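Local coordinates for 3-hydroxyacyl-thioester dehydratase Z (Mycobacterium tuberculosis, PDB 2C2I), which probably catalyses the reversible hydration of trans-2-enoyl-CoA to (3R)-3-hydroxyacyl-CoA, working as a homodimer of hotdog-fold subunits in fatty acid metabolism, at residues A86-P97 with P139-V150; R2-L10 with Q76-K84. All blocks are in the same frame, centred on the assembly; numbering follows the deposited sequence.

Contact 1: A86-P97 with P139-V150; sequences AINYGLNKVRFP and PACVAESIVRYV
Strands 86-95 and 141-149 pair antiparallel in the hotdog sheet, from A86 opposite Y149 to R95 opposite V142. The backbone bonds mark the register: I87 N to R148 O is 2.8 Å and nearly straight (168°), and R95 N to V142 O is 2.9 Å. Twice the register slips by one residue. In the classic bulge at Y89 and G90, both facing I146, Y89 N donates to I146 O and G90 O accepts from I146 N; at the second slip N92 N donates to E144 O. G90, L91, V94 and R95 also pair with a strand of the second subunit, so the sheet continues across the dimer.

One cation-pi contact stands out: R148 NH2 lies 3.6 Å above the Y89 ring plane, over its centre, while I146 CG2 meets the ring edge. A bend at chi3 (-49°) turns the guanidinium back over that face, and Q124 holds its NE. Y89, R148 and Q124 probably help bind the substrate held in the partner subunit's site.

Among side-chain polar bonds, N92 OD1 accepts from R95 of the second subunit. N92 ND2 donates to E144 OE2 at 2.8 Å; the acceptor lies in the N92 amide plane and uses its anti lone pair, the two flat groups standing 83° apart.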
loop_
_atom_site.group_PDB
_atom_site.type_symbol
_atom_site.label_atom_id
_atom_site.label_comp_id
_atom_site.label_asym_id
_atom_site.label_seq_id
_atom_site.Cartn_x
_atom_site.Cartn_y
_atom_site.Cartn_z
ATOM N N ALA A 86 5.346 1.589 15.867
ATOM C CA ALA A 86 5.990 1.877 14.595
ATOM C C ALA A 86 4.913 2.336 13.603
ATOM O O ALA A 86 3.860 1.705 13.487
ATOM C CB ALA A 86 6.692 0.673 14.110
ATOM N N ILE A 87 5.174 3.453 12.929
ATOM C CA ILE A 87 4.206 4.032 11.985
ATOM C C ILE A 87 4.803 4.186 10.587
ATOM O O ILE A 87 5.966 4.552 10.419
ATOM C CB ILE A 87 3.607 5.369 12.516
ATOM C CG1 ILE A 87 2.568 5.940 11.544
ATOM C CG2 ILE A 87 4.719 6.369 12.836
ATOM C CD1 ILE A 87 1.516 6.787 12.209
ATOM N N ASN A 88 3.977 3.885 9.588
ATOM C CA ASN A 88 4.394 3.943 8.194
ATOM C C ASN A 88 4.495 5.419 7.778
ATOM O O ASN A 88 3.497 6.140 7.789
ATOM C CB ASN A 88 3.350 3.156 7.388
ATOM C CG ASN A 88 3.644 3.089 5.910
ATOM O OD1 ASN A 88 4.569 3.737 5.384
ATOM N ND2 ASN A 88 2.826 2.285 5.207
ATOM N N TYR A 89 5.708 5.881 7.470
ATOM C CA TYR A 89 5.903 7.280 7.080
ATOM C C TYR A 89 5.852 7.430 5.550
ATOM O O TYR A 89 5.483 8.480 5.019
ATOM C CB TYR A 89 7.214 7.848 7.639
ATOM C CG TYR A 89 7.447 9.271 7.190
ATOM C CD1 TYR A 89 6.474 10.245 7.403
ATOM C CD2 TYR A 89 8.626 9.640 6.522
ATOM C CE1 TYR A 89 6.666 11.566 6.977
ATOM C CE2 TYR A 89 8.834 10.974 6.093
ATOM C CZ TYR A 89 7.856 11.913 6.334
ATOM O OH TYR A 89 8.018 13.212 5.931
ATOM N N GLY A 90 6.173 6.364 4.830
ATOM C CA GLY A 90 6.001 6.442 3.385
ATOM C C GLY A 90 6.857 5.452 2.628
ATOM O O GLY A 90 7.329 4.486 3.194
ATOM N N LEU A 91 7.005 5.696 1.326
ATOM C CA LEU A 91 7.717 4.794 0.408
ATOM C C LEU A 91 8.489 5.685 -0.550
ATOM O O LEU A 91 8.015 6.757 -0.905
ATOM C CB LEU A 91 6.708 3.975 -0.411
ATOM C CG LEU A 91 5.719 3.175 0.459
ATOM C CD1 LEU A 91 4.447 2.942 -0.278
ATOM C CD2 LEU A 91 6.393 1.877 0.918
ATOM N N ASN A 92 9.663 5.240 -0.980
ATOM C CA ASN A 92 10.402 5.971 -1.997
ATOM C C ASN A 92 10.198 5.401 -3.396
ATOM O O ASN A 92 10.241 6.138 -4.380
ATOM C CB ASN A 92 11.877 6.010 -1.636
ATOM C CG ASN A 92 12.133 6.860 -0.388
ATOM O OD1 ASN A 92 11.380 7.809 -0.115
ATOM N ND2 ASN A 92 13.159 6.507 0.378
ATOM N N LYS A 93 9.970 4.096 -3.476
ATOM C CA LYS A 93 9.701 3.439 -4.781
ATOM C C LYS A 93 9.142 2.060 -4.522
ATOM O O LYS A 93 9.546 1.391 -3.563
ATOM C CB LYS A 93 10.980 3.290 -5.599
ATOM C CG LYS A 93 10.732 2.955 -7.074
ATOM C CD LYS A 93 12.047 2.868 -7.833
ATOM C CE LYS A 93 11.795 2.312 -9.234
ATOM N NZ LYS A 93 13.028 2.349 -10.069
ATOM N N VAL A 94 8.207 1.634 -5.370
ATOM C CA VAL A 94 7.655 0.275 -5.268
ATOM C C VAL A 94 7.383 -0.194 -6.696
ATOM O O VAL A 94 6.831 0.564 -7.496
ATOM C CB VAL A 94 6.285 0.222 -4.493
ATOM C CG1 VAL A 94 5.744 -1.193 -4.527
ATOM C CG2 VAL A 94 6.410 0.768 -2.992
ATOM N N ARG A 95 7.729 -1.449 -6.981
ATOM C CA ARG A 95 7.397 -2.049 -8.268
ATOM C C ARG A 95 6.858 -3.445 -7.993
ATOM O O ARG A 95 7.121 -4.029 -6.927
ATOM C CB ARG A 95 8.619 -2.074 -9.204
ATOM C CG ARG A 95 9.140 -0.698 -9.660
ATOM C CD ARG A 95 8.163 0.001 -10.566
ATOM N NE ARG A 95 8.641 1.253 -11.123
ATOM C CZ ARG A 95 8.420 2.469 -10.602
ATOM N NH1 ARG A 95 7.781 2.633 -9.440
ATOM N NH2 ARG A 95 8.871 3.523 -11.250
ATOM N N PHE A 96 6.035 -3.953 -8.922
ATOM C CA PHE A 96 5.407 -5.265 -8.769
ATOM C C PHE A 96 5.708 -6.085 -10.019
ATOM O O PHE A 96 4.826 -6.243 -10.897
ATOM C CB PHE A 96 3.882 -5.125 -8.610
ATOM C CG PHE A 96 3.459 -4.317 -7.405
ATOM C CD1 PHE A 96 3.586 -4.841 -6.127
ATOM C CD2 PHE A 96 2.945 -3.035 -7.558
ATOM C CE1 PHE A 96 3.186 -4.109 -5.003
ATOM C CE2 PHE A 96 2.536 -2.284 -6.435
ATOM C CZ PHE A 96 2.661 -2.813 -5.166
ATOM N N PRO A 97 6.952 -6.575 -10.146
ATOM C CA PRO A 97 7.354 -7.233 -11.413
ATOM C C PRO A 97 6.484 -8.417 -11.857
ATOM O O PRO A 97 6.229 -8.572 -13.056
ATOM C CB PRO A 97 8.792 -7.667 -11.136
ATOM C CG PRO A 97 9.294 -6.579 -10.133
ATOM C CD PRO A 97 8.088 -6.476 -9.199
ATOM N N PRO A 139 10.437 -10.979 -8.919
ATOM C CA PRO A 139 9.862 -10.718 -7.588
ATOM C C PRO A 139 8.404 -10.263 -7.684
ATOM O O PRO A 139 7.987 -9.744 -8.723
ATOM C CB PRO A 139 10.706 -9.555 -7.028
ATOM C CG PRO A 139 11.632 -9.121 -8.108
ATOM C CD PRO A 139 11.534 -10.056 -9.277
ATOM N N ALA A 140 7.656 -10.453 -6.605
ATOM C CA ALA A 140 6.296 -9.954 -6.522
ATOM C C ALA A 140 6.320 -8.470 -6.206
ATOM O O ALA A 140 5.444 -7.726 -6.638
ATOM C CB ALA A 140 5.519 -10.698 -5.473
ATOM N N CYS A 141 7.342 -8.036 -5.471
ATOM C CA CYS A 141 7.368 -6.648 -5.030
ATOM C C CYS A 141 8.798 -6.277 -4.680
ATOM O O CYS A 141 9.497 -7.056 -4.034
ATOM C CB CYS A 141 6.469 -6.500 -3.808
ATOM S SG CYS A 141 6.376 -4.789 -3.183
ATOM N N VAL A 142 9.224 -5.095 -5.126
ATOM C CA VAL A 142 10.497 -4.502 -4.727
ATOM C C VAL A 142 10.122 -3.120 -4.190
ATOM O O VAL A 142 9.569 -2.300 -4.917
ATOM C CB VAL A 142 11.508 -4.355 -5.879
ATOM C CG1 VAL A 142 12.853 -3.807 -5.355
ATOM C CG2 VAL A 142 11.726 -5.688 -6.628
ATOM N N ALA A 143 10.443 -2.861 -2.924
ATOM C CA ALA A 143 9.983 -1.631 -2.261
ATOM C C ALA A 143 11.088 -1.022 -1.435
ATOM O O ALA A 143 11.858 -1.737 -0.819
ATOM C CB ALA A 143 8.799 -1.928 -1.348
ATOM N N GLU A 144 11.155 0.295 -1.433
ATOM C CA GLU A 144 11.929 0.976 -0.406
ATOM C C GLU A 144 10.935 1.767 0.455
ATOM O O GLU A 144 10.212 2.623 -0.065
ATOM C CB GLU A 144 12.952 1.901 -1.043
ATOM C CG GLU A 144 13.868 2.560 -0.003
ATOM C CD GLU A 144 14.938 3.374 -0.676
ATOM O OE1 GLU A 144 15.782 2.767 -1.361
ATOM O OE2 GLU A 144 14.913 4.609 -0.587
ATOM N N SER A 145 10.896 1.448 1.752
ATOM C CA SER A 145 9.853 1.945 2.667
ATOM C C SER A 145 10.505 2.688 3.835
ATOM O O SER A 145 11.708 2.562 4.061
ATOM C CB SER A 145 8.986 0.805 3.200
ATOM O OG SER A 145 9.746 -0.136 3.959
ATOM N N ILE A 146 9.700 3.468 4.547
ATOM C CA ILE A 146 10.200 4.262 5.657
ATOM C C ILE A 146 9.294 3.976 6.844
ATOM O O ILE A 146 8.060 4.126 6.770
ATOM C CB ILE A 146 10.252 5.769 5.331
ATOM C CG1 ILE A 146 11.028 5.983 4.011
ATOM C CG2 ILE A 146 10.905 6.532 6.476
ATOM C CD1 ILE A 146 10.850 7.352 3.362
ATOM N N VAL A 147 9.927 3.555 7.928
ATOM C CA VAL A 147 9.230 3.206 9.153
ATOM C C VAL A 147 9.740 4.117 10.250
ATOM O O VAL A 147 10.954 4.176 10.475
ATOM C CB VAL A 147 9.513 1.738 9.548
ATOM C CG1 VAL A 147 8.803 1.374 10.848
ATOM C CG2 VAL A 147 9.099 0.764 8.399
ATOM N N ARG A 148 8.816 4.771 10.946
ATOM C CA ARG A 148 9.143 5.637 12.083
ATOM C C ARG A 148 8.839 4.893 13.382
ATOM O O ARG A 148 7.708 4.475 13.597
ATOM C CB ARG A 148 8.370 6.952 11.992
ATOM C CG ARG A 148 8.531 7.851 13.190
ATOM C CD ARG A 148 7.925 9.249 12.977
ATOM N NE ARG A 148 8.336 9.877 11.715
ATOM C CZ ARG A 148 8.099 11.150 11.394
ATOM N NH1 ARG A 148 7.436 11.944 12.233
ATOM N NH2 ARG A 148 8.518 11.624 10.228
ATOM N N TYR A 149 9.873 4.703 14.207
ATOM C CA TYR A 149 9.761 4.060 15.516
ATOM C C TYR A 149 9.650 5.152 16.572
ATOM O O TYR A 149 10.557 5.958 16.713
ATOM C CB TYR A 149 10.988 3.188 15.773
ATOM C CG TYR A 149 11.121 2.030 14.826
ATOM C CD1 TYR A 149 10.353 0.885 14.998
ATOM C CD2 TYR A 149 12.020 2.068 13.749
ATOM C CE1 TYR A 149 10.466 -0.187 14.141
ATOM C CE2 TYR A 149 12.131 0.985 12.883
ATOM C CZ TYR A 149 11.350 -0.130 13.092
ATOM O OH TYR A 149 11.447 -1.210 12.240
ATOM N N VAL A 150 8.524 5.162 17.293
ATOM C CA VAL A 150 8.117 6.272 18.177
ATOM C C VAL A 150 8.083 5.828 19.643
ATOM O O VAL A 150 7.712 4.688 19.955
ATOM C CB VAL A 150 6.714 6.816 17.785
ATOM C CG1 VAL A 150 6.173 7.799 18.838
ATOM C CG2 VAL A 150 6.739 7.470 16.413
HETATM O O HOH W 1 6.695 1.966 5.543
#

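Contact 2: R2-L10 with Q76-K84; sequences RTFESVADL and QMYTVKGVK
A two-stranded parallel sheet joins the N terminus to the chain after helix 70-75, T3 pairing with T79 and F4 with V80. Its hydrogen bonds alternate as parallel pairing requires: T79 N to R2 O, F4 N to T79 O and K81 N to F4 O are each 2.9 Å, the last two almost straight at 177° and 178°.

On the solvent side, the extended K81 chain runs alongside E5 and passes aslant over T3, its CD 3.8 Å from T3 CG2. K81 NZ forms a salt bridge to E5 OE1 at 3.1 Å, on the syn side of the carboxylate. The bend at E5 chi2 (-62°) brings the acid back to this lysine.

Two residues after strand 3-4, helix 7-12 begins, with S6 as its N-cap: S6 OG accepts from D9 N. A water bridges V7 N and K81 O, linking the helix start to the other segment. V7 CG1 rests against both V80 CG1 and V83 CG1, the latter at 3.7 Å.

On the face bearing F4 and V80, L10 CD1 sits 3.8 Å above the F4 ring, over its centre. The edge of that ring meets Y78 CB, with F4 CE2 3.9 Å from it.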
loop_
_atom_site.group_PDB
_atom_site.type_symbol
_atom_site.label_atom_id
_atom_site.label_comp_id
_atom_site.label_asym_id
_atom_site.label_seq_id
_atom_site.Cartn_x
_atom_site.Cartn_y
_atom_site.Cartn_z
ATOM N N ARG A 2 15.954 -11.362 14.815
ATOM C CA ARG A 2 16.975 -10.407 15.347
ATOM C C ARG A 2 16.312 -9.355 16.241
ATOM O O ARG A 2 15.304 -8.763 15.860
ATOM C CB ARG A 2 17.705 -9.751 14.179
ATOM C CG ARG A 2 18.800 -8.777 14.545
ATOM C CD ARG A 2 19.445 -8.210 13.287
ATOM N NE ARG A 2 20.685 -7.511 13.617
ATOM C CZ ARG A 2 21.507 -6.953 12.730
ATOM N NH1 ARG A 2 21.246 -7.000 11.423
ATOM N NH2 ARG A 2 22.604 -6.346 13.159
ATOM N N THR A 3 16.860 -9.139 17.437
ATOM C CA THR A 3 16.337 -8.127 18.356
ATOM C C THR A 3 17.340 -6.987 18.428
ATOM O O THR A 3 18.515 -7.210 18.727
ATOM C CB THR A 3 16.100 -8.678 19.791
ATOM O OG1 THR A 3 15.055 -9.657 19.773
ATOM C CG2 THR A 3 15.691 -7.559 20.745
ATOM N N PHE A 4 16.881 -5.780 18.128
ATOM C CA PHE A 4 17.689 -4.593 18.343
ATOM C C PHE A 4 17.317 -4.094 19.733
ATOM O O PHE A 4 16.171 -3.733 19.974
ATOM C CB PHE A 4 17.401 -3.543 17.262
ATOM C CG PHE A 4 17.904 -3.938 15.882
ATOM C CD1 PHE A 4 19.216 -3.678 15.503
ATOM C CD2 PHE A 4 17.065 -4.576 14.966
ATOM C CE1 PHE A 4 19.693 -4.049 14.237
ATOM C CE2 PHE A 4 17.532 -4.951 13.702
ATOM C CZ PHE A 4 18.846 -4.691 13.335
ATOM N N GLU A 5 18.286 -4.050 20.638
ATOM C CA GLU A 5 18.017 -3.629 22.021
ATOM C C GLU A 5 17.536 -2.179 22.151
ATOM O O GLU A 5 16.957 -1.802 23.179
ATOM C CB GLU A 5 19.238 -3.896 22.924
ATOM C CG GLU A 5 19.669 -5.379 23.017
ATOM C CD GLU A 5 18.596 -6.295 23.614
ATOM O OE1 GLU A 5 17.856 -5.850 24.529
ATOM O OE2 GLU A 5 18.500 -7.466 23.171
ATOM N N SER A 6 17.783 -1.367 21.118
ATOM C CA SER A 6 17.437 0.061 21.124
ATOM C C SER A 6 17.556 0.628 19.726
ATOM O O SER A 6 18.127 -0.001 18.862
ATOM C CB SER A 6 18.409 0.851 22.008
ATOM O OG SER A 6 19.672 0.952 21.357
ATOM N N VAL A 7 17.068 1.857 19.540
ATOM C CA VAL A 7 17.137 2.534 18.240
ATOM C C VAL A 7 18.557 2.963 17.901
ATOM O O VAL A 7 18.919 3.077 16.730
ATOM C CB VAL A 7 16.169 3.721 18.161
ATOM C CG1 VAL A 7 14.720 3.213 18.122
ATOM C CG2 VAL A 7 16.397 4.748 19.314
ATOM N N ALA A 8 19.377 3.169 18.929
ATOM C CA ALA A 8 20.832 3.372 18.705
ATOM C C ALA A 8 21.459 2.132 18.065
ATOM O O ALA A 8 22.365 2.216 17.214
ATOM C CB ALA A 8 21.516 3.696 20.018
ATOM N N ASP A 9 20.960 0.962 18.446
ATOM C CA ASP A 9 21.548 -0.277 17.939
ATOM C C ASP A 9 21.092 -0.477 16.513
ATOM O O ASP A 9 21.831 -1.004 15.689
ATOM C CB ASP A 9 21.171 -1.463 18.808
ATOM C CG ASP A 9 21.889 -1.442 20.163
ATOM O OD1 ASP A 9 22.674 -0.491 20.411
ATOM O OD2 ASP A 9 21.669 -2.379 20.962
ATOM N N LEU A 10 19.868 -0.044 16.237
ATOM C CA LEU A 10 19.340 -0.041 14.879
ATOM C C LEU A 10 20.206 0.863 13.960
ATOM O O LEU A 10 20.652 0.443 12.878
ATOM C CB LEU A 10 17.870 0.420 14.895
ATOM C CG LEU A 10 17.097 0.326 13.579
ATOM C CD1 LEU A 10 16.891 -1.119 13.171
ATOM C CD2 LEU A 10 15.788 1.107 13.659
ATOM N N GLN A 76 8.640 -10.845 11.358
ATOM C CA GLN A 76 9.247 -12.171 11.385
ATOM C C GLN A 76 10.781 -12.090 11.365
ATOM O O GLN A 76 11.460 -13.044 11.773
ATOM C CB GLN A 76 8.774 -13.028 10.198
ATOM C CG GLN A 76 7.319 -13.496 10.289
ATOM C CD GLN A 76 6.896 -14.362 9.121
ATOM O OE1 GLN A 76 7.704 -14.717 8.263
ATOM N NE2 GLN A 76 5.627 -14.722 9.091
HETATM N N MSE A 77 11.311 -10.955 10.905
HETATM C CA MSE A 77 12.767 -10.762 10.761
HETATM C C MSE A 77 13.463 -10.130 11.963
HETATM O O MSE A 77 14.564 -10.542 12.325
HETATM C CB MSE A 77 13.058 -9.894 9.542
HETATM C CG MSE A 77 12.494 -10.411 8.241
HETATM SE SE MSE A 77 12.935 -9.106 6.882
HETATM C CE MSE A 77 11.649 -9.518 5.585
ATOM N N TYR A 78 12.862 -9.090 12.540
ATOM C CA TYR A 78 13.507 -8.318 13.621
ATOM C C TYR A 78 12.474 -7.580 14.427
ATOM O O TYR A 78 11.334 -7.392 13.978
ATOM C CB TYR A 78 14.551 -7.312 13.088
ATOM C CG TYR A 78 13.994 -6.291 12.120
ATOM C CD1 TYR A 78 13.625 -5.013 12.543
ATOM C CD2 TYR A 78 13.824 -6.614 10.784
ATOM C CE1 TYR A 78 13.093 -4.084 11.633
ATOM C CE2 TYR A 78 13.295 -5.707 9.878
ATOM C CZ TYR A 78 12.931 -4.458 10.299
ATOM O OH TYR A 78 12.421 -3.586 9.354
ATOM N N THR A 79 12.866 -7.188 15.636
ATOM C CA THR A 79 12.075 -6.262 16.418
ATOM C C THR A 79 13.008 -5.210 16.998
ATOM O O THR A 79 14.215 -5.419 17.063
ATOM C CB THR A 79 11.313 -6.954 17.562
ATOM O OG1 THR A 79 12.248 -7.582 18.436
ATOM C CG2 THR A 79 10.333 -8.013 17.008
ATOM N N VAL A 80 12.433 -4.084 17.402
ATOM C CA VAL A 80 13.197 -2.985 17.987
ATOM C C VAL A 80 12.615 -2.682 19.379
ATOM O O VAL A 80 11.449 -2.326 19.498
ATOM C CB VAL A 80 13.138 -1.721 17.091
ATOM C CG1 VAL A 80 13.897 -0.537 17.735
ATOM C CG2 VAL A 80 13.669 -2.009 15.685
ATOM N N LYS A 81 13.432 -2.830 20.421
ATOM C CA LYS A 81 12.997 -2.576 21.797
ATOM C C LYS A 81 13.049 -1.093 22.135
ATOM O O LYS A 81 13.698 -0.300 21.440
ATOM C CB LYS A 81 13.862 -3.359 22.797
ATOM C CG LYS A 81 13.594 -4.853 22.874
ATOM C CD LYS A 81 14.642 -5.520 23.750
ATOM C CE LYS A 81 14.220 -6.925 24.217
ATOM N NZ LYS A 81 15.302 -7.597 24.997
ATOM N N GLY A 82 12.363 -0.705 23.212
ATOM C CA GLY A 82 12.419 0.676 23.675
ATOM C C GLY A 82 11.550 1.641 22.876
ATOM O O GLY A 82 11.666 2.860 23.020
ATOM N N VAL A 83 10.675 1.095 22.031
ATOM C CA VAL A 83 9.713 1.924 21.293
ATOM C C VAL A 83 8.248 1.516 21.537
ATOM O O VAL A 83 7.920 0.333 21.703
ATOM C CB VAL A 83 10.039 2.016 19.761
ATOM C CG1 VAL A 83 11.350 2.799 19.540
ATOM C CG2 VAL A 83 10.132 0.641 19.144
ATOM N N LYS A 84 7.371 2.505 21.533
ATOM C CA LYS A 84 5.965 2.263 21.822
ATOM C C LYS A 84 5.208 1.745 20.603
ATOM O O LYS A 84 4.265 0.973 20.736
ATOM C CB LYS A 84 5.307 3.542 22.300
ATOM C CG LYS A 84 5.681 3.932 23.709
ATOM C CD LYS A 84 5.529 5.441 23.956
ATOM C CE LYS A 84 4.120 5.959 23.728
ATOM N NZ LYS A 84 3.857 7.133 24.635
HETATM O O HOH W 2 14.902 2.067 21.634
#

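In the fold
From the N terminus, contact 2 closes first: residues 2-10 meet 76-84 after a 65-residue excursion containing strand 17-25 and most of the helices. The chain then runs directly into strand 86-95, whose pairing with 139-150 closes contact 1 around strands 105-119 and 122-133. The closures are therefore in series, neither nested nor crossed, and their centres lie 18 Å apart. They nevertheless touch where the C terminus returns: V150 O is 2.7 Å from K84 N, a probable hydrogen bond, and Y149 packs against L10 and Y78. Contact 2 thus borders the end of strand 141-149, while contact 1 joins that strand to the dimer-forming edge strand.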